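Side-chain contact in protein LST4 (Kluyveromyces lactis, PDB 4ZY8), which is probably involved in amino acid uptake and probably required for protein trafficking from the Golgi to the plasma membrane, and is represented here by its longin domain: residues L47-L50 and K51-F55. Numbering follows the deposited sequence.
Sequences LNEL and KDYIF
Glu-49 and Tyr-53 lie side by side on helix 47-55, one turn apart, and point the same way. This short helix packs on one face of the antiparallel sheet of the longin domain of Lst4, a DENN-family protein. CG of Glu-49 stands anti to the backbone N (chi1 180°), and the chain stays extended beyond it, which carries the carboxylate along the tyrosine. From CB the chain runs to CG, which touches Tyr-53 CE2 at 3.6 Å. CD comes next, 3.9 Å from the same CE2. At the tip, OE2 lies 3.1 Å from Tyr-53 OH. Carboxylate and ring planes are turned 68° apart. The backbone O of Glu-49 sits over one face of the ring and accepts a hydrogen bond from Tyr-53 N. With an alanine here, the Tyr-53 ring is likely to lose the aliphatic CG packed against its CE2, leaving a gap beside it. Leu-50 CD2 meets the same ring at its edge, 4.3 Å from CD2 of Tyr-53. Ile-54 N donates a hydrogen bond to Leu-50 O at 2.8 Å. Leu-50 and Ile-54 are buried; the first reaches Ile-14 and Leu-81 and the second Ala-97 and Thr-83, all on the sheet. Lys-51 bends back along the helix, and its NZ ends 3.7 Å from Leu-47 CD2.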
loop_
_atom_site.group_PDB
_atom_site.type_symbol
_atom_site.label_atom_id
_atom_site.label_comp_id
_atom_site.label_asym_id
_atom_site.label_seq_id
_atom_site.Cartn_x
_atom_site.Cartn_y
_atom_site.Cartn_z
ATOM N N LEU A 47 -4.309 -13.981 1.644
ATOM C CA LEU A 47 -3.064 -13.324 1.429
ATOM C C LEU A 47 -2.377 -13.699 0.165
ATOM O O LEU A 47 -1.639 -12.930 -0.360
ATOM C CB LEU A 47 -2.155 -13.608 2.588
ATOM C CG LEU A 47 -0.988 -12.664 2.648
ATOM C CD1 LEU A 47 -1.396 -11.360 3.299
ATOM C CD2 LEU A 47 0.110 -13.329 3.443
ATOM N N ASN A 48 -2.609 -14.889 -0.335
ATOM C CA ASN A 48 -1.953 -15.313 -1.558
ATOM C C ASN A 48 -2.573 -14.714 -2.797
ATOM O O ASN A 48 -1.928 -14.552 -3.798
ATOM C CB ASN A 48 -1.967 -16.820 -1.665
ATOM C CG ASN A 48 -0.816 -17.458 -0.950
ATOM O OD1 ASN A 48 0.326 -17.122 -1.176
ATOM N ND2 ASN A 48 -1.120 -18.387 -0.081
ATOM N N GLU A 49 -3.847 -14.408 -2.715
ATOM C CA GLU A 49 -4.550 -13.760 -3.809
ATOM C C GLU A 49 -4.112 -12.297 -3.855
ATOM O O GLU A 49 -3.972 -11.724 -4.934
ATOM C CB GLU A 49 -6.063 -13.897 -3.646
ATOM C CG GLU A 49 -6.886 -13.240 -4.741
ATOM C CD GLU A 49 -8.380 -13.466 -4.544
ATOM O OE1 GLU A 49 -8.735 -14.342 -3.729
ATOM O OE2 GLU A 49 -9.193 -12.774 -5.199
ATOM N N LEU A 50 -3.889 -11.697 -2.685
ATOM C CA LEU A 50 -3.445 -10.302 -2.638
ATOM C C LEU A 50 -2.034 -10.116 -3.168
ATOM O O LEU A 50 -1.811 -9.197 -3.943
ATOM C CB LEU A 50 -3.559 -9.746 -1.218
ATOM C CG LEU A 50 -5.019 -9.436 -0.878
ATOM C CD1 LEU A 50 -5.174 -9.026 0.554
ATOM C CD2 LEU A 50 -5.546 -8.329 -1.783
ATOM N N LYS A 51 -1.100 -11.000 -2.800
ATOM C CA LYS A 51 0.277 -10.930 -3.309
ATOM C C LYS A 51 0.284 -10.881 -4.823
ATOM O O LYS A 51 1.103 -10.201 -5.438
ATOM C CB LYS A 51 1.112 -12.134 -2.851
ATOM C CG LYS A 51 1.325 -12.241 -1.345
ATOM C CD LYS A 51 2.583 -11.522 -0.902
ATOM C CE LYS A 51 2.972 -11.937 0.510
ATOM N NZ LYS A 51 2.663 -13.374 0.740
ATOM N N ASP A 52 -0.650 -11.613 -5.416
ATOM C CA ASP A 52 -0.782 -11.693 -6.862
ATOM C C ASP A 52 -1.354 -10.381 -7.436
ATOM O O ASP A 52 -0.869 -9.878 -8.444
ATOM C CB ASP A 52 -1.639 -12.909 -7.232
ATOM C CG ASP A 52 -1.709 -13.144 -8.727
ATOM O OD1 ASP A 52 -0.645 -13.398 -9.330
ATOM O OD2 ASP A 52 -2.828 -13.143 -9.286
ATOM N N TYR A 53 -2.365 -9.818 -6.782
ATOM C CA TYR A 53 -2.900 -8.525 -7.211
ATOM C C TYR A 53 -1.897 -7.388 -7.033
ATOM O O TYR A 53 -1.841 -6.474 -7.845
ATOM C CB TYR A 53 -4.181 -8.190 -6.452
ATOM C CG TYR A 53 -5.382 -9.023 -6.831
ATOM C CD1 TYR A 53 -5.532 -9.514 -8.116
ATOM C CD2 TYR A 53 -6.374 -9.300 -5.907
ATOM C CE1 TYR A 53 -6.638 -10.262 -8.470
ATOM C CE2 TYR A 53 -7.477 -10.048 -6.247
ATOM C CZ TYR A 53 -7.609 -10.525 -7.529
ATOM O OH TYR A 53 -8.718 -11.270 -7.868
ATOM N N ILE A 54 -1.095 -7.433 -5.987
ATOM C CA ILE A 54 -0.125 -6.395 -5.690
ATOM C C ILE A 54 1.115 -6.488 -6.528
ATOM O O ILE A 54 1.530 -5.524 -7.099
ATOM C CB ILE A 54 0.280 -6.447 -4.223
ATOM C CG1 ILE A 54 -0.925 -6.184 -3.367
ATOM C CG2 ILE A 54 1.351 -5.440 -3.891
ATOM C CD1 ILE A 54 -0.770 -6.591 -1.948
ATOM N N PHE A 55 1.730 -7.651 -6.565
ATOM C CA PHE A 55 2.932 -7.820 -7.331
ATOM C C PHE A 55 2.675 -8.590 -8.635
ATOM O O PHE A 55 3.580 -8.926 -9.356
ATOM C CB PHE A 55 3.990 -8.531 -6.502
ATOM C CG PHE A 55 4.337 -7.852 -5.219
ATOM C CD1 PHE A 55 5.201 -6.792 -5.194
ATOM C CD2 PHE A 55 3.837 -8.302 -4.040
ATOM C CE1 PHE A 55 5.549 -6.190 -4.022
ATOM C CE2 PHE A 55 4.162 -7.689 -2.870
ATOM C CZ PHE A 55 5.027 -6.633 -2.856
#